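Local structure of putative regulatory protein (Streptomyces coelicolor A3, 2PZ9) at residues 41-46 / 76-81; 52-57 / 62-67; 83-88 / 115-120. The protein probably acts as a dimeric TetR-family transcriptional regulator that binds DNA through a helix-turn-helix motif in its N-terminal domain. All blocks are in the same frame, centred on the assembly; numbering follows the deposited sequence.

Contact 1 (41-46 / 76-81); sequences EEFARH and ALYAHV
The ring of Phe43 is the bump that helix 32-50, which opens the TetR-type DNA-binding domain, presses against Leu77, Tyr78 and Val81 of helix 74-92, which leads out of it. The local axes run 11.2 Å apart and cross at -103°, nearly at right angles, and the space between them is spanned largely by this one ring. With CG anti to the carbonyl carbon (chi1 -70°), the phenyl group reaches into a hollow floored by the backbone of Leu77 and Tyr78. Leu77 forms one wall through its CG, 4.0 Å from Phe43 CE2. Val81, one turn further on, closes the rim: its CG2 branch lies near the plane of the phenyl ring, 4.0 Å from CE2 of Phe43. Tyr78 comes over a face instead. Its ring turns an edge to the phenyl face in a T-shaped stack, centroids 5.2 Å apart and planes at 76°, while its CB makes a CH-pi contact with the same ring. Leu120 from helix 115-127 also packs on Phe43, and its carbonyl O takes a hydrogen bond from Tyr78 OH. Tyr78 CD2 lies over the phenyl face toward its rim, 3.6 Å from Phe43 CD2.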
# COMPACT_ATOMS: atom_id res chain seq x y z
N GLU A 41 11.84 15.72 2.90
CA GLU A 41 12.85 14.76 2.49
C GLU A 41 13.26 13.89 3.68
O GLU A 41 13.48 12.70 3.52
CB GLU A 41 14.02 15.53 1.93
CG GLU A 41 14.86 14.81 0.94
CD GLU A 41 16.34 15.19 1.08
OE1 GLU A 41 17.19 14.46 0.53
OE2 GLU A 41 16.66 16.22 1.75
N GLU A 42 13.32 14.50 4.87
CA GLU A 42 13.59 13.79 6.14
C GLU A 42 12.46 12.89 6.68
O GLU A 42 12.73 11.85 7.29
CB GLU A 42 13.99 14.79 7.24
CG GLU A 42 14.27 14.17 8.62
CD GLU A 42 15.67 13.55 8.74
OE1 GLU A 42 16.52 13.80 7.86
OE2 GLU A 42 15.91 12.82 9.73
N PHE A 43 11.21 13.30 6.51
CA PHE A 43 10.08 12.45 6.88
C PHE A 43 9.93 11.24 5.96
O PHE A 43 9.66 10.14 6.43
CB PHE A 43 8.77 13.25 6.95
CG PHE A 43 8.69 14.21 8.13
CD1 PHE A 43 9.21 13.86 9.38
CD2 PHE A 43 8.05 15.45 7.99
CE1 PHE A 43 9.12 14.76 10.48
CE2 PHE A 43 7.96 16.34 9.08
CZ PHE A 43 8.50 15.98 10.32
N ALA A 44 10.10 11.42 4.65
CA ALA A 44 10.04 10.30 3.74
C ALA A 44 11.10 9.24 4.07
O ALA A 44 10.82 8.05 4.05
CB ALA A 44 10.16 10.77 2.29
N ARG A 45 12.31 9.68 4.42
CA ARG A 45 13.40 8.79 4.81
C ARG A 45 13.15 8.03 6.10
O ARG A 45 13.20 6.81 6.13
CB ARG A 45 14.67 9.61 5.00
CG ARG A 45 15.77 9.30 4.04
CD ARG A 45 16.86 10.37 4.13
NE ARG A 45 17.53 10.55 2.85
CZ ARG A 45 17.02 11.22 1.81
NH1 ARG A 45 15.82 11.79 1.88
NH2 ARG A 45 17.72 11.31 0.68
N HIS A 46 12.88 8.75 7.17
CA HIS A 46 13.03 8.17 8.49
C HIS A 46 11.72 8.06 9.24
O HIS A 46 11.65 7.43 10.29
CB HIS A 46 14.03 9.00 9.29
CG HIS A 46 15.40 9.05 8.68
ND1 HIS A 46 15.92 10.18 8.09
CD2 HIS A 46 16.37 8.11 8.59
CE1 HIS A 46 17.14 9.94 7.66
NE2 HIS A 46 17.44 8.69 7.95
N ALA A 76 4.08 18.44 15.14
CA ALA A 76 3.42 19.58 14.51
C ALA A 76 3.97 19.85 13.12
O ALA A 76 3.22 20.14 12.20
CB ALA A 76 3.53 20.81 15.40
N LEU A 77 5.29 19.76 12.98
CA LEU A 77 5.95 19.95 11.72
C LEU A 77 5.48 18.91 10.73
O LEU A 77 5.06 19.25 9.62
CB LEU A 77 7.46 19.91 11.90
CG LEU A 77 8.40 20.02 10.68
CD1 LEU A 77 8.10 21.22 9.80
CD2 LEU A 77 9.84 20.06 11.11
N TYR A 78 5.55 17.63 11.11
CA TYR A 78 4.97 16.58 10.27
C TYR A 78 3.56 16.97 9.81
O TYR A 78 3.30 17.05 8.60
CB TYR A 78 4.96 15.19 10.92
CG TYR A 78 4.38 14.11 9.99
CD1 TYR A 78 3.02 13.72 10.08
CD2 TYR A 78 5.17 13.51 9.00
CE1 TYR A 78 2.49 12.75 9.23
CE2 TYR A 78 4.65 12.53 8.13
CZ TYR A 78 3.31 12.16 8.25
OH TYR A 78 2.79 11.20 7.37
N ALA A 79 2.66 17.24 10.77
CA ALA A 79 1.25 17.49 10.46
C ALA A 79 1.14 18.49 9.33
O ALA A 79 0.44 18.25 8.34
CB ALA A 79 0.48 17.96 11.70
N HIS A 80 1.88 19.59 9.49
CA HIS A 80 1.93 20.68 8.51
C HIS A 80 2.32 20.19 7.12
O HIS A 80 1.64 20.47 6.12
CB HIS A 80 2.90 21.75 8.97
CG HIS A 80 2.88 22.99 8.13
ND1 HIS A 80 1.86 23.91 8.19
CD2 HIS A 80 3.76 23.47 7.22
CE1 HIS A 80 2.10 24.90 7.35
NE2 HIS A 80 3.26 24.66 6.75
N VAL A 81 3.40 19.43 7.09
CA VAL A 81 3.91 18.89 5.86
C VAL A 81 2.89 17.98 5.17
O VAL A 81 2.65 18.11 3.97
CB VAL A 81 5.20 18.15 6.10
CG1 VAL A 81 5.70 17.55 4.82
CG2 VAL A 81 6.24 19.12 6.69

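Contact 2 (52-57 / 62-67); sequences RVDRIA and TSKERV. With SO4 (sulfate ion), chain E.
Ala57 and Thr62 are joined by a nearly straight backbone hydrogen bond, Thr62 N to Ala57 O at 2.9 Å (172°), with the donor tilted 25° from the carbonyl plane. Ala57 CB packs over the start of the next helix, 3.6 Å from Ser63 C, and meets Val67 CG2 at 3.8 Å. Beside it, CG1 of Val53 rests against the aliphatic part of Lys64, the two side chains crossing at about a right angle, and also approaches Val67 CG1 at 4.2 Å. Helices 53-59 and 64-70 thereby form the predicted helix-turn-helix motif, with 64-70 in the place of the recognition helix. Ser63 is the N-cap of that second helix: its OG accepts a weak bond from Arg66 N at 3.3 Å. At the start of helix 53-59 the backbone donors are directed to a sulfate ion. Val53 N gives O4 a weak hydrogen bond, and Asp54 N bonds to O2 at a modelled distance too short to be trusted. The ammonium of Lys64, whose chain bends at chi3 (79°), is shared: NZ donates a hydrogen bond to sulfate O1 at 2.8 Å and forms a long salt bridge of 3.6 Å with Asp54 OD1. The anion probably came from the crystallisation liquor, but its seat on a helix N terminus with a lysine alongside is consistent with a site for a DNA backbone phosphate. Glu42 of helix 32-50 accepts from Arg52 N and pairs with Arg55 NH1 through the same carboxylate oxygen, OE2.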
# COMPACT_ATOMS: atom_id res chain seq x y z
N ARG A 52 15.11 13.67 12.44
CA ARG A 52 15.83 14.59 13.34
C ARG A 52 15.70 16.06 12.92
O ARG A 52 16.03 16.44 11.78
CB ARG A 52 17.30 14.21 13.46
CG ARG A 52 17.53 12.97 14.30
CD ARG A 52 18.73 13.13 15.23
NE ARG A 52 18.96 11.92 16.02
CZ ARG A 52 19.79 10.93 15.69
NH1 ARG A 52 20.50 10.99 14.57
NH2 ARG A 52 19.91 9.86 16.47
N VAL A 53 15.21 16.89 13.84
CA VAL A 53 15.18 18.36 13.69
C VAL A 53 16.58 18.93 13.44
O VAL A 53 16.74 19.83 12.62
CB VAL A 53 14.50 19.02 14.92
CG1 VAL A 53 14.55 20.55 14.85
CG2 VAL A 53 13.06 18.51 15.07
N ASP A 54 17.58 18.39 14.16
CA ASP A 54 19.00 18.56 13.81
C ASP A 54 19.22 18.54 12.30
O ASP A 54 19.53 19.57 11.70
CB ASP A 54 19.85 17.44 14.44
CG ASP A 54 20.22 17.73 15.88
OD1 ASP A 54 19.51 18.55 16.52
OD2 ASP A 54 21.22 17.15 16.37
N ARG A 55 19.04 17.37 11.69
CA ARG A 55 19.23 17.21 10.25
C ARG A 55 18.37 18.18 9.44
O ARG A 55 18.83 18.74 8.44
CB ARG A 55 18.91 15.78 9.80
CG ARG A 55 19.94 14.73 10.10
CD ARG A 55 19.44 13.44 9.50
NE ARG A 55 19.91 12.25 10.21
CZ ARG A 55 19.13 11.40 10.88
NH1 ARG A 55 17.82 11.61 10.96
NH2 ARG A 55 19.67 10.34 11.47
N ILE A 56 17.12 18.37 9.87
CA ILE A 56 16.21 19.20 9.11
C ILE A 56 16.68 20.65 9.03
O ILE A 56 16.68 21.24 7.95
CB ILE A 56 14.76 19.11 9.63
CG1 ILE A 56 14.13 17.78 9.21
CG2 ILE A 56 13.93 20.31 9.12
CD1 ILE A 56 12.82 17.43 9.92
N ALA A 57 17.06 21.21 10.18
CA ALA A 57 17.55 22.58 10.25
C ALA A 57 18.88 22.68 9.51
O ALA A 57 19.10 23.62 8.74
CB ALA A 57 17.68 23.01 11.68
N THR A 62 19.23 26.51 8.31
CA THR A 62 18.75 27.29 9.47
C THR A 62 19.10 26.63 10.84
O THR A 62 19.91 25.72 10.89
CB THR A 62 17.23 27.66 9.33
OG1 THR A 62 16.88 28.67 10.29
CG2 THR A 62 16.30 26.44 9.50
N SER A 63 18.52 27.10 11.95
CA SER A 63 18.76 26.51 13.29
C SER A 63 17.55 25.79 13.92
O SER A 63 16.38 26.06 13.57
CB SER A 63 19.30 27.54 14.29
OG SER A 63 18.28 28.40 14.77
N LYS A 64 17.84 24.89 14.85
CA LYS A 64 16.80 24.25 15.66
C LYS A 64 15.85 25.29 16.25
O LYS A 64 14.64 25.16 16.10
CB LYS A 64 17.41 23.39 16.77
CG LYS A 64 17.87 21.99 16.34
CD LYS A 64 18.31 21.16 17.54
CE LYS A 64 17.12 20.60 18.30
NZ LYS A 64 17.51 19.55 19.28
N GLU A 65 16.39 26.34 16.89
CA GLU A 65 15.53 27.36 17.51
C GLU A 65 14.55 27.98 16.51
O GLU A 65 13.38 28.19 16.83
CB GLU A 65 16.32 28.44 18.27
CG GLU A 65 15.51 29.00 19.49
CD GLU A 65 15.99 30.37 20.05
OE1 GLU A 65 16.77 31.06 19.35
OE2 GLU A 65 15.57 30.76 21.17
N ARG A 66 15.03 28.25 15.30
CA ARG A 66 14.21 28.84 14.24
C ARG A 66 13.04 27.93 13.84
O ARG A 66 11.88 28.37 13.76
CB ARG A 66 15.06 29.13 13.02
CG ARG A 66 14.75 30.43 12.35
CD ARG A 66 15.85 31.45 12.63
NE ARG A 66 15.36 32.82 12.84
CZ ARG A 66 14.07 33.20 12.88
NH1 ARG A 66 13.08 32.33 12.69
NH2 ARG A 66 13.77 34.47 13.09
N VAL A 67 13.37 26.66 13.59
CA VAL A 67 12.37 25.66 13.23
C VAL A 67 11.21 25.71 14.23
O VAL A 67 10.04 25.83 13.85
CB VAL A 67 13.00 24.26 13.17
CG1 VAL A 67 11.95 23.19 12.87
CG2 VAL A 67 14.12 24.22 12.12
S SO4 E . 16.53 16.22 17.02
O1 SO4 E . 16.57 17.26 18.04
O2 SO4 E . 17.04 16.78 15.78
O3 SO4 E . 17.43 15.12 17.37
O4 SO4 E . 15.14 15.73 16.88

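Contact 3 (83-88 / 115-120); sequences ERETTA and PDHYRL. With SO4 (sulfate ion), chain C.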
# COMPACT_ATOMS: atom_id res chain seq x y z
N GLU A 83 -0.53 17.83 5.62
CA GLU A 83 -1.56 18.75 5.11
C GLU A 83 -1.16 19.33 3.75
O GLU A 83 -1.82 19.09 2.74
CB GLU A 83 -1.79 19.92 6.08
CG GLU A 83 -2.58 19.57 7.33
CD GLU A 83 -2.41 20.60 8.48
OE1 GLU A 83 -2.78 21.79 8.30
OE2 GLU A 83 -1.90 20.21 9.58
N ARG A 84 -0.06 20.07 3.76
CA ARG A 84 0.50 20.70 2.58
C ARG A 84 0.55 19.67 1.43
O ARG A 84 0.17 19.99 0.31
CB ARG A 84 1.89 21.29 2.89
CG ARG A 84 2.19 22.68 2.28
CD ARG A 84 1.79 23.88 3.21
NE ARG A 84 2.13 25.21 2.66
CZ ARG A 84 1.94 26.39 3.29
NH1 ARG A 84 1.41 26.45 4.51
NH2 ARG A 84 2.27 27.53 2.69
N GLU A 85 0.98 18.45 1.73
CA GLU A 85 1.09 17.38 0.72
C GLU A 85 -0.26 16.92 0.19
O GLU A 85 -0.46 16.83 -1.03
CB GLU A 85 1.81 16.16 1.30
CG GLU A 85 3.32 16.30 1.33
CD GLU A 85 3.89 16.62 -0.04
OE1 GLU A 85 3.92 15.70 -0.89
OE2 GLU A 85 4.30 17.79 -0.28
N THR A 86 -1.16 16.63 1.13
CA THR A 86 -2.52 16.25 0.84
C THR A 86 -3.21 17.26 -0.07
O THR A 86 -3.83 16.87 -1.06
CB THR A 86 -3.34 16.12 2.13
OG1 THR A 86 -2.57 15.41 3.10
CG2 THR A 86 -4.62 15.36 1.88
N THR A 87 -3.11 18.55 0.27
CA THR A 87 -3.75 19.61 -0.49
C THR A 87 -3.17 19.69 -1.89
O THR A 87 -3.90 19.80 -2.86
CB THR A 87 -3.56 20.98 0.20
OG1 THR A 87 -3.26 20.77 1.58
CG2 THR A 87 -4.82 21.84 0.08
N ALA A 88 -1.85 19.60 -1.99
CA ALA A 88 -1.16 19.52 -3.28
C ALA A 88 -1.77 18.44 -4.16
O ALA A 88 -1.99 18.63 -5.37
CB ALA A 88 0.31 19.23 -3.06
N PRO A 115 7.79 10.22 -5.40
CA PRO A 115 7.89 8.92 -4.76
C PRO A 115 7.79 9.06 -3.25
O PRO A 115 7.21 8.21 -2.57
CB PRO A 115 9.30 8.44 -5.13
CG PRO A 115 9.65 9.20 -6.34
CD PRO A 115 8.98 10.52 -6.22
N ASP A 116 8.33 10.15 -2.74
CA ASP A 116 8.44 10.37 -1.31
C ASP A 116 7.18 10.96 -0.64
O ASP A 116 7.10 11.01 0.59
CB ASP A 116 9.69 11.20 -1.03
CG ASP A 116 9.63 12.57 -1.68
OD1 ASP A 116 8.78 12.81 -2.58
OD2 ASP A 116 10.47 13.42 -1.27
N HIS A 117 6.19 11.38 -1.43
CA HIS A 117 4.89 11.74 -0.87
C HIS A 117 4.32 10.44 -0.36
O HIS A 117 3.75 10.37 0.74
CB HIS A 117 3.96 12.35 -1.92
CG HIS A 117 2.54 12.59 -1.44
ND1 HIS A 117 1.77 13.64 -1.90
CD2 HIS A 117 1.76 11.92 -0.55
CE1 HIS A 117 0.58 13.61 -1.31
NE2 HIS A 117 0.55 12.57 -0.49
N TYR A 118 4.50 9.41 -1.18
CA TYR A 118 4.00 8.10 -0.84
C TYR A 118 4.62 7.56 0.46
O TYR A 118 3.89 7.10 1.34
CB TYR A 118 4.19 7.14 -2.00
CG TYR A 118 3.68 5.76 -1.66
CD1 TYR A 118 2.33 5.46 -1.77
CD2 TYR A 118 4.55 4.77 -1.17
CE1 TYR A 118 1.84 4.20 -1.45
CE2 TYR A 118 4.06 3.51 -0.83
CZ TYR A 118 2.71 3.24 -0.98
OH TYR A 118 2.23 1.99 -0.66
N ARG A 119 5.95 7.62 0.56
CA ARG A 119 6.68 7.21 1.76
C ARG A 119 6.17 7.97 2.95
O ARG A 119 5.88 7.41 4.00
CB ARG A 119 8.15 7.56 1.66
CG ARG A 119 8.95 6.79 0.68
CD ARG A 119 10.32 6.63 1.27
NE ARG A 119 10.54 5.25 1.68
CZ ARG A 119 11.31 4.84 2.69
NH1 ARG A 119 11.95 5.70 3.48
NH2 ARG A 119 11.43 3.54 2.92
N LEU A 120 6.06 9.27 2.77
CA LEU A 120 5.67 10.16 3.84
C LEU A 120 4.24 9.92 4.36
O LEU A 120 4.05 9.96 5.58
CB LEU A 120 5.93 11.62 3.45
CG LEU A 120 5.48 12.72 4.38
CD1 LEU A 120 6.31 13.93 4.14
CD2 LEU A 120 4.03 13.03 4.07
S SO4 C . 5.46 26.93 -0.05
O1 SO4 C . 5.91 28.30 0.20
O2 SO4 C . 4.01 26.84 0.16
O3 SO4 C . 5.78 26.59 -1.43
O4 SO4 C . 6.13 26.02 0.88
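Glu85 of helix 74-92 and His117 of helix 115-127 carry this contact, their side chains running antiparallel alongside one another where the local helix axes lie 11.0 Å apart. CB of Glu85 sits over one face of the imidazole, displaced toward the rim, 4.1 Å from the ring centroid in a CH-pi contact. The next atom, CG, turns to Leu120 and meets its CD2 at 4.3 Å. A bend at chi2 (-55°) then folds the carboxylate back along the histidine, bringing CD within 4.1 Å of His117 ND1. At the tip, OE1 lies 3.1 Å from ND1 of His117, with CG the next nearest ring atom, but the angle is too poor for a hydrogen bond, and the carboxylate plane stands 66° from that of the ring. His117 extends with CG anti to its backbone N (chi1 173°), which places CE1 3.4 Å from Glu85 O. Phe111 packs edge-to-face with the same ring, Leu89 touches it from the next turn of helix 74-92, and Lys40 of helix 32-50 packs on Glu85. Putting an alanine at His117 would probably open a gap beside the Glu85 side chain, deprive its CB of an aromatic face and Phe111 of its ring partner, and leave the carboxylate less confined. On the exposed side of helix 74-92, Arg84 NH2 donates to a sulfate ion that Gln33 also binds. From helix 115-127, Arg119 NH2 donates to Leu126 O of the second subunit. Helix 74-92 is the long connecting helix of the TetR fold, held here by the start of helix 115-127 at the junction between the DNA-binding and C-terminal regions.

In the fold
From the N terminus, the chain first passes through helix 32-50, where it opens a loop at 41-46 that closes only at 76-81, in contact 1. Contact 2 nests inside it, its short turn joining helices 53-59 and 64-70. Glu42 and Ile56 join the two contacts, fastening the helix-turn-helix to helix 32-50. Contact 3 follows in series, its loop opening at 83 on the same helix 74-92 that ended contact 1 and closing at 115-120. Arg119 and Asp116 then return to Ala44, so contacts 1 and 3 touch, whereas contacts 2 and 3 remain about 9 Å apart at their nearest atoms.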